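Local atomic coordinates of glutamine amidotransferase type-2 domain-containing protein (Pseudomonas aeruginosa PAO1, PDB entry 1TE5), a protein that probably hydrolyses glutamine to release ammonia for transfer to a second substrate, as class-II glutamine amidotransferases do, its acceptor being unknown. Residues F40-G45 and Q65-K70; S71-G76 and D178-F183; L88-P93 and V124-S129; F94-G99 and D128-F133. All blocks are in the same frame, centred on the assembly; numbering follows the deposited sequence.

In the fold
From the N terminus, interaction 1 comes first: it closes a loop of 19 residues by bringing the chain that leaves helix 59-66 back to strand 35-42. Interaction 2 opens directly afterwards at 71-76, whose strand lies beside strand 35-42, and closes a far longer loop on 178-183, joining the seven-stranded sheet to the six-stranded one. Interactions 3 and 4 are both nested inside that long loop. They leave from consecutive segments, 88-93 and 94-99, and arrive at the same place, sharing Asp-128 and Ser-129 at the start of helix 128-143, which they tie to the loop 88-93 and to an outermost strand of the six-stranded sheet. Interactions 1, 3 and 4 also reach the second subunit.

Interaction 1 (F40-G45 and Q65-K70); sequences FYEGRG and QRFPIK
Over the centre of the Phe-40 ring lies the methyl CG2 of Ile-69, 3.6 Å from the centroid and nearly along the ring normal, a CH-pi contact in the dense half of the interface. Ile-69 CD1 comes within 3.7 Å of Phe-40 CE2. At the rim of the same ring Phe-67 arrives, its CE2 only 3.4 Å from Phe-40 CZ, with the two ring planes inclined at 48°. CG of Phe-40 stands between the backbone N and the carbonyl carbon (chi1 60°), on a CB that already points toward 67-70.

The other half is looser and wet. Glu-42 reaches only the edge of Phe-67, OE1 lying 3.8 Å from CZ with the carboxylate and ring nearly coplanar, 14° apart. A water donates to Glu-42 OE1 at 3.1 Å and also to Lys-70 O, joining two acceptors that could not bond to each other. Arg-47 is the stronger partner of Glu-42, and Asp-14 takes the ammonium of exposed Lys-70. Pro-52 of the second subunit packs on Phe-67.

Beyond Glu-42 the chain reverses through a type II' turn, Glu-42 N bonding to Gly-45 O at 2.9 Å. The turn joins strands 35-42 and 45-51 into a beta hairpin at the margin of the seven-stranded antiparallel sheet, and the chain leaving helix 59-66 packs against it.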
loop_
_atom_site.group_PDB
_atom_site.type_symbol
_atom_site.label_atom_id
_atom_site.label_comp_id
_atom_site.label_asym_id
_atom_site.label_seq_id
_atom_site.Cartn_x
_atom_site.Cartn_y
_atom_site.Cartn_z
ATOM N N PHE A 40 -1.828 -7.709 4.143
ATOM C CA PHE A 40 -2.472 -8.978 3.856
ATOM C C PHE A 40 -2.891 -9.040 2.395
ATOM O O PHE A 40 -2.958 -8.013 1.722
ATOM C CB PHE A 40 -3.647 -9.251 4.808
ATOM C CG PHE A 40 -4.737 -8.229 4.752
ATOM C CD1 PHE A 40 -5.869 -8.441 3.960
ATOM C CD2 PHE A 40 -4.656 -7.069 5.518
ATOM C CE1 PHE A 40 -6.916 -7.508 3.931
ATOM C CE2 PHE A 40 -5.688 -6.129 5.502
ATOM C CZ PHE A 40 -6.823 -6.350 4.705
ATOM N N TYR A 41 -3.148 -10.244 1.899
ATOM C CA TYR A 41 -3.507 -10.416 0.502
ATOM C C TYR A 41 -4.948 -10.750 0.193
ATOM O O TYR A 41 -5.624 -11.421 0.955
ATOM C CB TYR A 41 -2.599 -11.465 -0.125
ATOM C CG TYR A 41 -1.148 -11.079 -0.078
ATOM C CD1 TYR A 41 -0.415 -11.194 1.102
ATOM C CD2 TYR A 41 -0.507 -10.596 -1.211
ATOM C CE1 TYR A 41 0.922 -10.834 1.154
ATOM C CE2 TYR A 41 0.827 -10.234 -1.174
ATOM C CZ TYR A 41 1.537 -10.355 0.007
ATOM O OH TYR A 41 2.857 -9.993 0.035
ATOM N N GLU A 42 -5.390 -10.301 -0.973
ATOM C CA GLU A 42 -6.731 -10.531 -1.483
ATOM C C GLU A 42 -6.553 -10.947 -2.939
ATOM O O GLU A 42 -6.790 -10.201 -3.893
ATOM C CB GLU A 42 -7.502 -9.215 -1.449
ATOM C CG GLU A 42 -8.964 -9.331 -1.092
ATOM C CD GLU A 42 -9.540 -8.007 -0.608
ATOM O OE1 GLU A 42 -9.304 -7.649 0.569
ATOM O OE2 GLU A 42 -10.228 -7.329 -1.403
ATOM N N GLY A 43 -6.065 -12.178 -3.080
ATOM C CA GLY A 43 -5.720 -12.692 -4.390
ATOM C C GLY A 43 -4.240 -12.331 -4.548
ATOM O O GLY A 43 -3.446 -12.657 -3.655
ATOM N N ARG A 44 -3.862 -11.684 -5.648
ATOM C CA ARG A 44 -2.476 -11.262 -5.820
ATOM C C ARG A 44 -2.293 -9.859 -5.269
ATOM O O ARG A 44 -1.168 -9.417 -5.052
ATOM C CB ARG A 44 -2.045 -11.330 -7.285
ATOM C CG ARG A 44 -1.780 -12.752 -7.738
ATOM C CD ARG A 44 -1.515 -12.861 -9.224
ATOM N NE ARG A 44 -1.840 -14.206 -9.690
ATOM C CZ ARG A 44 -1.057 -14.956 -10.455
ATOM N NH1 ARG A 44 -1.462 -16.167 -10.809
ATOM N NH2 ARG A 44 0.119 -14.497 -10.876
ATOM N N GLY A 45 -3.407 -9.165 -5.062
ATOM C CA GLY A 45 -3.374 -7.819 -4.519
ATOM C C GLY A 45 -3.042 -7.807 -3.036
ATOM O O GLY A 45 -3.296 -8.777 -2.337
ATOM N N GLN A 65 -9.177 -1.843 12.039
ATOM C CA GLN A 65 -10.216 -2.410 12.883
ATOM C C GLN A 65 -11.600 -2.451 12.254
ATOM O O GLN A 65 -12.371 -3.364 12.548
ATOM C CB GLN A 65 -10.276 -1.669 14.213
ATOM C CG GLN A 65 -8.986 -1.732 14.991
ATOM C CD GLN A 65 -9.146 -1.251 16.413
ATOM O OE1 GLN A 65 -9.842 -1.873 17.227
ATOM N NE2 GLN A 65 -8.523 -0.122 16.717
ATOM N N ARG A 66 -11.932 -1.469 11.414
ATOM C CA ARG A 66 -13.252 -1.443 10.777
ATOM C C ARG A 66 -13.380 -2.259 9.481
ATOM O O ARG A 66 -14.487 -2.566 9.025
ATOM C CB ARG A 66 -13.745 0.002 10.589
ATOM C CG ARG A 66 -12.832 0.915 9.801
ATOM C CD ARG A 66 -13.297 2.378 9.872
ATOM N NE ARG A 66 -14.531 2.625 9.124
ATOM C CZ ARG A 66 -14.845 3.782 8.539
ATOM N NH1 ARG A 66 -15.992 3.909 7.880
ATOM N NH2 ARG A 66 -14.015 4.819 8.606
ATOM N N PHE A 67 -12.240 -2.630 8.911
ATOM C CA PHE A 67 -12.204 -3.397 7.671
ATOM C C PHE A 67 -12.388 -4.896 7.904
ATOM O O PHE A 67 -11.642 -5.506 8.663
ATOM C CB PHE A 67 -10.861 -3.153 6.955
ATOM C CG PHE A 67 -10.745 -3.842 5.616
ATOM C CD1 PHE A 67 -11.148 -3.204 4.451
ATOM C CD2 PHE A 67 -10.248 -5.135 5.522
ATOM C CE1 PHE A 67 -11.059 -3.845 3.214
ATOM C CE2 PHE A 67 -10.156 -5.781 4.291
ATOM C CZ PHE A 67 -10.565 -5.134 3.137
ATOM N N PRO A 68 -13.419 -5.503 7.291
ATOM C CA PRO A 68 -13.605 -6.946 7.483
ATOM C C PRO A 68 -12.497 -7.650 6.701
ATOM O O PRO A 68 -12.558 -7.739 5.483
ATOM C CB PRO A 68 -14.980 -7.203 6.855
ATOM C CG PRO A 68 -15.679 -5.892 7.010
ATOM C CD PRO A 68 -14.594 -4.913 6.634
ATOM N N ILE A 69 -11.436 -8.025 7.402
ATOM C CA ILE A 69 -10.293 -8.695 6.804
ATOM C C ILE A 69 -10.530 -10.196 6.637
ATOM O O ILE A 69 -11.095 -10.853 7.515
ATOM C CB ILE A 69 -9.020 -8.484 7.659
ATOM C CG1 ILE A 69 -8.724 -6.992 7.830
ATOM C CG2 ILE A 69 -7.836 -9.198 7.026
ATOM C CD1 ILE A 69 -7.490 -6.700 8.657
ATOM N N LYS A 70 -10.087 -10.734 5.506
ATOM C CA LYS A 70 -10.234 -12.154 5.217
ATOM C C LYS A 70 -9.209 -12.546 4.150
ATOM O O LYS A 70 -9.428 -12.320 2.959
ATOM C CB LYS A 70 -11.653 -12.437 4.728
ATOM C CG LYS A 70 -12.033 -13.901 4.738
ATOM C CD LYS A 70 -13.336 -14.155 3.992
ATOM C CE LYS A 70 -14.548 -13.576 4.713
ATOM N NZ LYS A 70 -14.899 -14.332 5.952
HETATM O O HOH W 1 -10.454 -9.372 2.816
#

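Interaction 2 (S71-G76 and D178-F183); sequences SETVIG and DWLFTF
Ile-75 and Leu-180 meet at their branch ends, CD1 of Ile-75 lying 3.6 Å from CD1 of Leu-180, with Ile-75 CG1 almost as near. The other branch of the leucine turns to the backbone: CD2 rests 4.0 Å from Val-74 O and, more loosely, beside Thr-73 CG2. CG of Leu-180, anti to its backbone N (chi1 176°), extends toward 73-75, and its two methyls part there. The polar end of the contact lies at Thr-73, where a water stands 3.0 Å from OG1 and donates to Asp-178 O at 2.9 Å. OG1 is also hydrogen-bonded to Gly-177 O, which ties the threonine to the turn leading into strand 180-183.

These residues belong to two different sheets. Strands 73-76 and 180-183 pass 9.2 Å apart at their closest with their directions 38° from parallel, as facing layers and not as neighbours within one sheet. This is the inner interface of the alpha-beta-beta-alpha sandwich of the Ntn-hydrolase fold, to which class-II amidotransferases belong.

Further out, strand 73-80 is fixed by its own sheet: backbone bonds to Tyr-41 and Ala-39 on strand 35-42, and to Met-7 on strand 4-9, hold 73-75. Ser-175, from the facing sheet, adds to the interface by touching Thr-73 and Ile-75. Asp-176 OD1 accepts Asp-178 N within the turn, and Asp-178 OD2 forms a salt bridge with Arg-101. Phe-181 leads away from the interface to Cys-161 of helix 150-165, and Trp-179 meets Trp-103 edge-to-face.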
loop_
_atom_site.group_PDB
_atom_site.type_symbol
_atom_site.label_atom_id
_atom_site.label_comp_id
_atom_site.label_asym_id
_atom_site.label_seq_id
_atom_site.Cartn_x
_atom_site.Cartn_y
_atom_site.Cartn_z
ATOM N N SER A 71 -8.094 -13.127 4.582
ATOM C CA SER A 71 -7.035 -13.537 3.664
ATOM C C SER A 71 -6.322 -14.834 4.032
ATOM O O SER A 71 -6.617 -15.462 5.052
ATOM C CB SER A 71 -6.002 -12.424 3.513
ATOM O OG SER A 71 -5.537 -11.982 4.768
ATOM N N GLU A 72 -5.434 -15.266 3.138
ATOM C CA GLU A 72 -4.652 -16.481 3.335
ATOM C C GLU A 72 -3.246 -16.151 3.794
ATOM O O GLU A 72 -2.565 -17.005 4.349
ATOM C CB GLU A 72 -4.569 -17.286 2.039
ATOM C CG GLU A 72 -5.914 -17.719 1.493
ATOM C CD GLU A 72 -5.793 -18.680 0.319
ATOM O OE1 GLU A 72 -6.512 -19.692 0.312
ATOM O OE2 GLU A 72 -4.986 -18.430 -0.597
ATOM N N THR A 73 -2.822 -14.906 3.584
ATOM C CA THR A 73 -1.477 -14.471 3.955
ATOM C C THR A 73 -1.470 -13.101 4.636
ATOM O O THR A 73 -1.860 -12.087 4.046
ATOM C CB THR A 73 -0.542 -14.411 2.719
ATOM O OG1 THR A 73 -0.655 -15.632 1.977
ATOM C CG2 THR A 73 0.908 -14.212 3.143
ATOM N N VAL A 74 -0.975 -13.079 5.866
ATOM C CA VAL A 74 -0.903 -11.858 6.650
ATOM C C VAL A 74 0.479 -11.697 7.249
ATOM O O VAL A 74 1.023 -12.639 7.806
ATOM C CB VAL A 74 -1.921 -11.900 7.805
ATOM C CG1 VAL A 74 -1.770 -10.662 8.693
ATOM C CG2 VAL A 74 -3.332 -12.013 7.257
ATOM N N ILE A 75 1.067 -10.523 7.065
ATOM C CA ILE A 75 2.374 -10.207 7.623
ATOM C C ILE A 75 2.221 -8.872 8.342
ATOM O O ILE A 75 1.724 -7.904 7.767
ATOM C CB ILE A 75 3.492 -10.073 6.543
ATOM C CG1 ILE A 75 3.943 -11.447 6.054
ATOM C CG2 ILE A 75 4.703 -9.348 7.114
ATOM C CD1 ILE A 75 5.176 -11.394 5.190
ATOM N N GLY A 76 2.674 -8.818 9.587
ATOM C CA GLY A 76 2.569 -7.590 10.347
ATOM C C GLY A 76 3.683 -7.432 11.357
ATOM O O GLY A 76 4.401 -8.394 11.675
ATOM N N ASP A 178 1.811 -15.966 -1.903
ATOM C CA ASP A 178 1.557 -17.407 -1.965
ATOM C C ASP A 178 2.073 -18.023 -0.668
ATOM O O ASP A 178 1.309 -18.428 0.209
ATOM C CB ASP A 178 2.318 -18.071 -3.140
ATOM C CG ASP A 178 1.699 -17.791 -4.504
ATOM O OD1 ASP A 178 2.453 -17.847 -5.507
ATOM O OD2 ASP A 178 0.478 -17.552 -4.580
ATOM N N TRP A 179 3.390 -18.164 -0.620
ATOM C CA TRP A 179 4.079 -18.727 0.515
ATOM C C TRP A 179 4.483 -17.641 1.495
ATOM O O TRP A 179 4.549 -16.461 1.150
ATOM C CB TRP A 179 5.326 -19.475 0.039
ATOM C CG TRP A 179 6.096 -18.726 -1.011
ATOM C CD1 TRP A 179 5.997 -18.881 -2.365
ATOM C CD2 TRP A 179 7.034 -17.661 -0.793
ATOM N NE1 TRP A 179 6.813 -17.972 -3.002
ATOM C CE2 TRP A 179 7.458 -17.212 -2.059
ATOM C CE3 TRP A 179 7.546 -17.036 0.349
ATOM C CZ2 TRP A 179 8.369 -16.173 -2.216
ATOM C CZ3 TRP A 179 8.449 -16.000 0.192
ATOM C CH2 TRP A 179 8.850 -15.578 -1.080
ATOM N N LEU A 180 4.824 -18.064 2.700
ATOM C CA LEU A 180 5.242 -17.149 3.737
ATOM C C LEU A 180 6.525 -17.697 4.310
ATOM O O LEU A 180 6.515 -18.708 5.002
ATOM C CB LEU A 180 4.156 -17.057 4.816
ATOM C CG LEU A 180 4.372 -16.221 6.079
ATOM C CD1 LEU A 180 5.139 -14.962 5.781
ATOM C CD2 LEU A 180 3.018 -15.885 6.659
ATOM N N PHE A 181 7.636 -17.070 3.953
ATOM C CA PHE A 181 8.947 -17.468 4.429
ATOM C C PHE A 181 9.180 -16.905 5.826
ATOM O O PHE A 181 8.954 -15.727 6.087
ATOM C CB PHE A 181 10.022 -16.969 3.468
ATOM C CG PHE A 181 11.422 -17.331 3.869
ATOM C CD1 PHE A 181 12.318 -16.348 4.270
ATOM C CD2 PHE A 181 11.855 -18.648 3.818
ATOM C CE1 PHE A 181 13.622 -16.666 4.611
ATOM C CE2 PHE A 181 13.166 -18.978 4.159
ATOM C CZ PHE A 181 14.048 -17.983 4.555
ATOM N N THR A 182 9.647 -17.750 6.756
ATOM C CA THR A 182 9.995 -17.262 8.107
ATOM C C THR A 182 11.462 -17.604 8.365
ATOM O O THR A 182 12.023 -18.571 7.836
ATOM C CB THR A 182 9.188 -17.865 9.292
ATOM O OG1 THR A 182 9.608 -19.208 9.555
ATOM C CG2 THR A 182 7.746 -17.861 8.977
ATOM N N PHE A 183 12.084 -16.778 9.159
ATOM C CA PHE A 183 13.482 -16.933 9.556
ATOM C C PHE A 183 13.631 -16.474 10.996
ATOM O O PHE A 183 13.237 -15.360 11.344
ATOM C CB PHE A 183 14.434 -16.135 8.658
ATOM C CG PHE A 183 15.896 -16.407 8.933
ATOM C CD1 PHE A 183 16.532 -17.495 8.346
ATOM C CD2 PHE A 183 16.628 -15.593 9.795
ATOM C CE1 PHE A 183 17.867 -17.766 8.617
ATOM C CE2 PHE A 183 17.960 -15.857 10.068
ATOM C CZ PHE A 183 18.581 -16.944 9.480
HETATM O O HOH W 2 0.675 -18.131 3.039
#

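Interaction 3 (L88-P93 and V124-S129); sequences LSNTHP and VGETDS
The two backbones come closest at Ser-89 and Gly-125, their CA atoms 4.6 Å apart, and from there the chains diverge until His-92 and Ser-129 face each other at 8.3 Å between CA atoms. At the narrow end Gly-125 CA points a C-H at Ser-89 O, 3.4 Å away; having no side chain, the glycine can lie this close.

Asn-90 carries the polar contact. Its OD1 accepts Glu-126 N at 2.7 Å, the donor lying in the carbonyl plane, and a weak bond from Thr-127 N adds to it. On the other arm of the amide, ND2 donates almost straight (165°) to Glu-126 OE2 at 3.0 Å, reaching it from above the carboxylate plane; the two flat groups stand 83° apart. A bend at chi2 (83°) puts CD of Glu-126 back over the asparagine. ND2 is also bonded to Val-86 O, so both arms are engaged and the amide orientation is set. Thr-127 lays CG2 against Asn-90 O at 3.5 Å, while its OG1 caps the helix at Glu-130 N.

Farther along, His-92 NE2 and Ser-129 OG are hydrogen-bonded at 2.8 Å, the serine meeting the ring at its edge; Ser-129 OG is bonded also to His-107 ND1. The start of helix 128-143 probably lies near the glutamine pocket, as in other class-II amidotransferases. A hydroxyl has a single proton to give, so of the two imidazole nitrogens that hold Ser-129 OG at least one must donate its own N-H.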
loop_
_atom_site.group_PDB
_atom_site.type_symbol
_atom_site.label_atom_id
_atom_site.label_comp_id
_atom_site.label_asym_id
_atom_site.label_seq_id
_atom_site.Cartn_x
_atom_site.Cartn_y
_atom_site.Cartn_z
ATOM N N LEU A 88 6.500 7.533 8.386
ATOM C CA LEU A 88 5.893 6.414 7.675
ATOM C C LEU A 88 6.892 5.606 6.840
ATOM O O LEU A 88 6.756 4.398 6.707
ATOM C CB LEU A 88 4.772 6.949 6.781
ATOM C CG LEU A 88 3.925 5.975 5.970
ATOM C CD1 LEU A 88 3.198 5.049 6.898
ATOM C CD2 LEU A 88 2.941 6.749 5.124
ATOM N N SER A 89 7.881 6.278 6.261
ATOM C CA SER A 89 8.873 5.590 5.439
ATOM C C SER A 89 9.747 4.618 6.229
ATOM O O SER A 89 10.468 3.796 5.645
ATOM C CB SER A 89 9.740 6.594 4.663
ATOM O OG SER A 89 10.425 7.498 5.508
ATOM N N ASN A 90 9.657 4.697 7.552
ATOM C CA ASN A 90 10.435 3.834 8.441
ATOM C C ASN A 90 9.564 2.855 9.229
ATOM O O ASN A 90 10.024 2.244 10.195
ATOM C CB ASN A 90 11.285 4.703 9.352
ATOM C CG ASN A 90 12.377 5.512 8.673
ATOM O OD1 ASN A 90 13.112 4.994 7.840
ATOM N ND2 ASN A 90 12.462 6.798 8.995
ATOM N N THR A 91 8.328 2.672 8.782
ATOM C CA THR A 91 7.388 1.771 9.438
ATOM C C THR A 91 7.195 0.475 8.613
ATOM O O THR A 91 7.074 0.533 7.393
ATOM C CB THR A 91 6.039 2.502 9.636
ATOM O OG1 THR A 91 6.263 3.725 10.355
ATOM C CG2 THR A 91 5.064 1.650 10.406
ATOM N N HIS A 92 7.261 -0.668 9.301
ATOM C CA HIS A 92 7.098 -1.996 8.708
ATOM C C HIS A 92 5.616 -2.315 8.614
ATOM O O HIS A 92 4.817 -1.786 9.377
ATOM C CB HIS A 92 7.695 -3.085 9.615
ATOM C CG HIS A 92 9.160 -2.953 9.880
ATOM N ND1 HIS A 92 9.767 -1.750 10.175
ATOM C CD2 HIS A 92 10.128 -3.891 9.956
ATOM C CE1 HIS A 92 11.047 -1.956 10.427
ATOM N NE2 HIS A 92 11.290 -3.249 10.300
ATOM N N PRO A 93 5.236 -3.230 7.711
ATOM C CA PRO A 93 6.114 -3.958 6.787
ATOM C C PRO A 93 6.366 -3.171 5.484
ATOM O O PRO A 93 5.761 -2.127 5.272
ATOM C CB PRO A 93 5.342 -5.252 6.541
ATOM C CG PRO A 93 3.925 -4.825 6.649
ATOM C CD PRO A 93 3.932 -3.910 7.838
ATOM N N VAL A 124 13.315 3.598 0.566
ATOM C CA VAL A 124 12.729 4.936 0.564
ATOM C C VAL A 124 13.024 5.585 1.933
ATOM O O VAL A 124 13.257 6.797 2.034
ATOM C CB VAL A 124 11.205 4.868 0.319
ATOM C CG1 VAL A 124 10.604 6.269 0.322
ATOM C CG2 VAL A 124 10.929 4.168 -1.012
ATOM N N GLY A 125 12.988 4.750 2.974
ATOM C CA GLY A 125 13.269 5.179 4.335
ATOM C C GLY A 125 14.718 4.917 4.719
ATOM O O GLY A 125 15.539 4.536 3.882
ATOM N N GLU A 126 15.046 5.124 5.986
ATOM C CA GLU A 126 16.414 4.928 6.436
ATOM C C GLU A 126 16.633 3.695 7.302
ATOM O O GLU A 126 17.732 3.493 7.821
ATOM C CB GLU A 126 16.911 6.165 7.186
ATOM C CG GLU A 126 16.742 7.482 6.442
ATOM C CD GLU A 126 15.351 8.066 6.581
ATOM O OE1 GLU A 126 14.771 8.457 5.546
ATOM O OE2 GLU A 126 14.846 8.148 7.723
ATOM N N THR A 127 15.599 2.879 7.465
ATOM C CA THR A 127 15.710 1.679 8.285
ATOM C C THR A 127 16.726 0.683 7.748
ATOM O O THR A 127 17.042 0.679 6.558
ATOM C CB THR A 127 14.343 0.951 8.431
ATOM O OG1 THR A 127 13.737 0.765 7.141
ATOM C CG2 THR A 127 13.407 1.742 9.326
ATOM N N ASP A 128 17.307 -0.098 8.649
ATOM C CA ASP A 128 18.243 -1.132 8.247
ATOM C C ASP A 128 17.379 -2.266 7.706
ATOM O O ASP A 128 17.812 -3.044 6.860
ATOM C CB ASP A 128 19.071 -1.633 9.439
ATOM C CG ASP A 128 20.295 -0.759 9.730
ATOM O OD1 ASP A 128 20.650 0.124 8.914
ATOM O OD2 ASP A 128 20.921 -0.976 10.790
ATOM N N SER A 129 16.160 -2.362 8.225
ATOM C CA SER A 129 15.216 -3.389 7.804
ATOM C C SER A 129 14.917 -3.290 6.310
ATOM O O SER A 129 14.916 -4.301 5.605
ATOM C CB SER A 129 13.906 -3.262 8.589
ATOM O OG SER A 129 14.102 -3.489 9.977
HETATM O O HOH W 3 12.417 8.569 4.161
#

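Interaction 4 (F94-G99 and D128-F133); sequences FIRELG and DSEAAF
Glu-130 OE2 is gripped twice: by Arg-96 NH1 at 2.9 Å, a salt bridge, and by Val-124 N. The guanidinium nitrogen comes in on the anti side of the oxygen, with the guanidinium and carboxylate planes 89° apart. The other oxygen, OE1, accepts Gly-125 N. Arg-96 bends at chi2 and chi3, and its NE bonds back to Ile-95 O at 3.2 Å, which steadies the guanidinium.

The rest of the glutamate packs on Phe-94. Glu-130 CB stands over the centre of the Phe-94 ring, 3.9 Å from its centroid, and the carboxylate lies stacked with that ring, 16° from parallel. Ser-129 CB touches the edge at Phe-94 CE1. One helical turn on, Phe-133, its CG anti to the backbone N (chi1 -177°), points toward the strand; CD1 lies 3.6 Å from Phe-94 CB. Its ring also meets that of Phe-105, nearly parallel to it.

The first turns of the helix, 128-133, run nearly parallel to strand 94-98, an outermost strand of its sheet, and cover it. Tyr-102 of the second subunit packs on Glu-130. A buried carboxylate held by two backbone N-H groups and a guanidinium would probably stay ionised, its charge offset by that of Arg-96.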
loop_
_atom_site.group_PDB
_atom_site.type_symbol
_atom_site.label_atom_id
_atom_site.label_comp_id
_atom_site.label_asym_id
_atom_site.label_seq_id
_atom_site.Cartn_x
_atom_site.Cartn_y
_atom_site.Cartn_z
ATOM N N PHE A 94 7.263 -3.680 4.636
ATOM C CA PHE A 94 7.598 -3.027 3.371
ATOM C C PHE A 94 7.151 -3.876 2.176
ATOM O O PHE A 94 7.185 -5.107 2.230
ATOM C CB PHE A 94 9.102 -2.745 3.294
ATOM C CG PHE A 94 9.613 -1.903 4.425
ATOM C CD1 PHE A 94 10.327 -2.475 5.470
ATOM C CD2 PHE A 94 9.369 -0.532 4.454
ATOM C CE1 PHE A 94 10.789 -1.685 6.527
ATOM C CE2 PHE A 94 9.824 0.263 5.502
ATOM C CZ PHE A 94 10.535 -0.314 6.537
ATOM N N ILE A 95 6.725 -3.207 1.106
ATOM C CA ILE A 95 6.258 -3.888 -0.101
ATOM C C ILE A 95 7.059 -3.481 -1.335
ATOM O O ILE A 95 7.490 -2.334 -1.463
ATOM C CB ILE A 95 4.765 -3.582 -0.376
ATOM C CG1 ILE A 95 3.924 -3.863 0.870
ATOM C CG2 ILE A 95 4.252 -4.403 -1.563
ATOM C CD1 ILE A 95 2.465 -3.596 0.668
ATOM N N ARG A 96 7.242 -4.433 -2.247
ATOM C CA ARG A 96 7.960 -4.203 -3.497
ATOM C C ARG A 96 7.664 -5.353 -4.446
ATOM O O ARG A 96 7.660 -6.513 -4.029
ATOM C CB ARG A 96 9.464 -4.076 -3.244
ATOM C CG ARG A 96 10.083 -2.893 -3.967
ATOM C CD ARG A 96 11.173 -2.200 -3.156
ATOM N NE ARG A 96 10.555 -1.623 -1.971
ATOM C CZ ARG A 96 11.021 -0.565 -1.317
ATOM N NH1 ARG A 96 10.386 -0.132 -0.245
ATOM N NH2 ARG A 96 12.112 0.070 -1.732
ATOM N N GLU A 97 7.345 -5.041 -5.700
ATOM C CA GLU A 97 7.048 -6.104 -6.657
ATOM C C GLU A 97 8.286 -6.648 -7.344
ATOM O O GLU A 97 9.201 -5.903 -7.695
ATOM C CB GLU A 97 5.999 -5.673 -7.695
ATOM C CG GLU A 97 6.517 -4.860 -8.873
ATOM C CD GLU A 97 6.869 -5.688 -10.115
ATOM O OE1 GLU A 97 6.645 -6.918 -10.161
ATOM O OE2 GLU A 97 7.379 -5.074 -11.061
ATOM N N LEU A 98 8.299 -7.966 -7.486
ATOM C CA LEU A 98 9.361 -8.708 -8.139
ATOM C C LEU A 98 8.634 -9.854 -8.847
ATOM O O LEU A 98 7.810 -10.551 -8.252
ATOM C CB LEU A 98 10.372 -9.247 -7.115
ATOM C CG LEU A 98 11.734 -9.712 -7.649
ATOM C CD1 LEU A 98 12.731 -9.816 -6.523
ATOM C CD2 LEU A 98 11.616 -11.035 -8.372
ATOM N N GLY A 99 8.889 -9.998 -10.141
ATOM C CA GLY A 99 8.255 -11.059 -10.899
ATOM C C GLY A 99 6.744 -10.981 -11.028
ATOM O O GLY A 99 6.097 -11.991 -11.272
ATOM N N ASP A 128 17.307 -0.098 8.649
ATOM C CA ASP A 128 18.243 -1.132 8.247
ATOM C C ASP A 128 17.379 -2.266 7.706
ATOM O O ASP A 128 17.812 -3.044 6.860
ATOM C CB ASP A 128 19.071 -1.633 9.439
ATOM C CG ASP A 128 20.295 -0.759 9.730
ATOM O OD1 ASP A 128 20.650 0.124 8.914
ATOM O OD2 ASP A 128 20.921 -0.976 10.790
ATOM N N SER A 129 16.160 -2.362 8.225
ATOM C CA SER A 129 15.216 -3.389 7.804
ATOM C C SER A 129 14.917 -3.290 6.310
ATOM O O SER A 129 14.916 -4.301 5.605
ATOM C CB SER A 129 13.906 -3.262 8.589
ATOM O OG SER A 129 14.102 -3.489 9.977
ATOM N N GLU A 130 14.630 -2.077 5.841
ATOM C CA GLU A 130 14.311 -1.847 4.436
ATOM C C GLU A 130 15.534 -2.022 3.540
ATOM O O GLU A 130 15.412 -2.426 2.383
ATOM C CB GLU A 130 13.709 -0.459 4.248
ATOM C CG GLU A 130 13.231 -0.186 2.840
ATOM C CD GLU A 130 12.530 1.143 2.707
ATOM O OE1 GLU A 130 12.554 1.940 3.676
ATOM O OE2 GLU A 130 11.948 1.380 1.626
ATOM N N ALA A 131 16.702 -1.656 4.063
ATOM C CA ALA A 131 17.951 -1.801 3.326
ATOM C C ALA A 131 18.199 -3.300 3.121
ATOM O O ALA A 131 18.709 -3.720 2.080
ATOM C CB ALA A 131 19.094 -1.172 4.101
ATOM N N ALA A 132 17.828 -4.089 4.128
ATOM C CA ALA A 132 17.974 -5.537 4.090
ATOM C C ALA A 132 16.977 -6.131 3.111
ATOM O O ALA A 132 17.301 -7.083 2.399
ATOM C CB ALA A 132 17.758 -6.134 5.474
ATOM N N PHE A 133 15.757 -5.593 3.109
ATOM C CA PHE A 133 14.699 -6.066 2.214
ATOM C C PHE A 133 15.088 -5.901 0.743
ATOM O O PHE A 133 14.943 -6.824 -0.066
ATOM C CB PHE A 133 13.399 -5.295 2.478
ATOM C CG PHE A 133 12.227 -5.759 1.648
ATOM C CD1 PHE A 133 11.200 -4.878 1.328
ATOM C CD2 PHE A 133 12.143 -7.083 1.205
ATOM C CE1 PHE A 133 10.092 -5.303 0.578
ATOM C CE2 PHE A 133 11.043 -7.525 0.452
ATOM C CZ PHE A 133 10.011 -6.628 0.139
#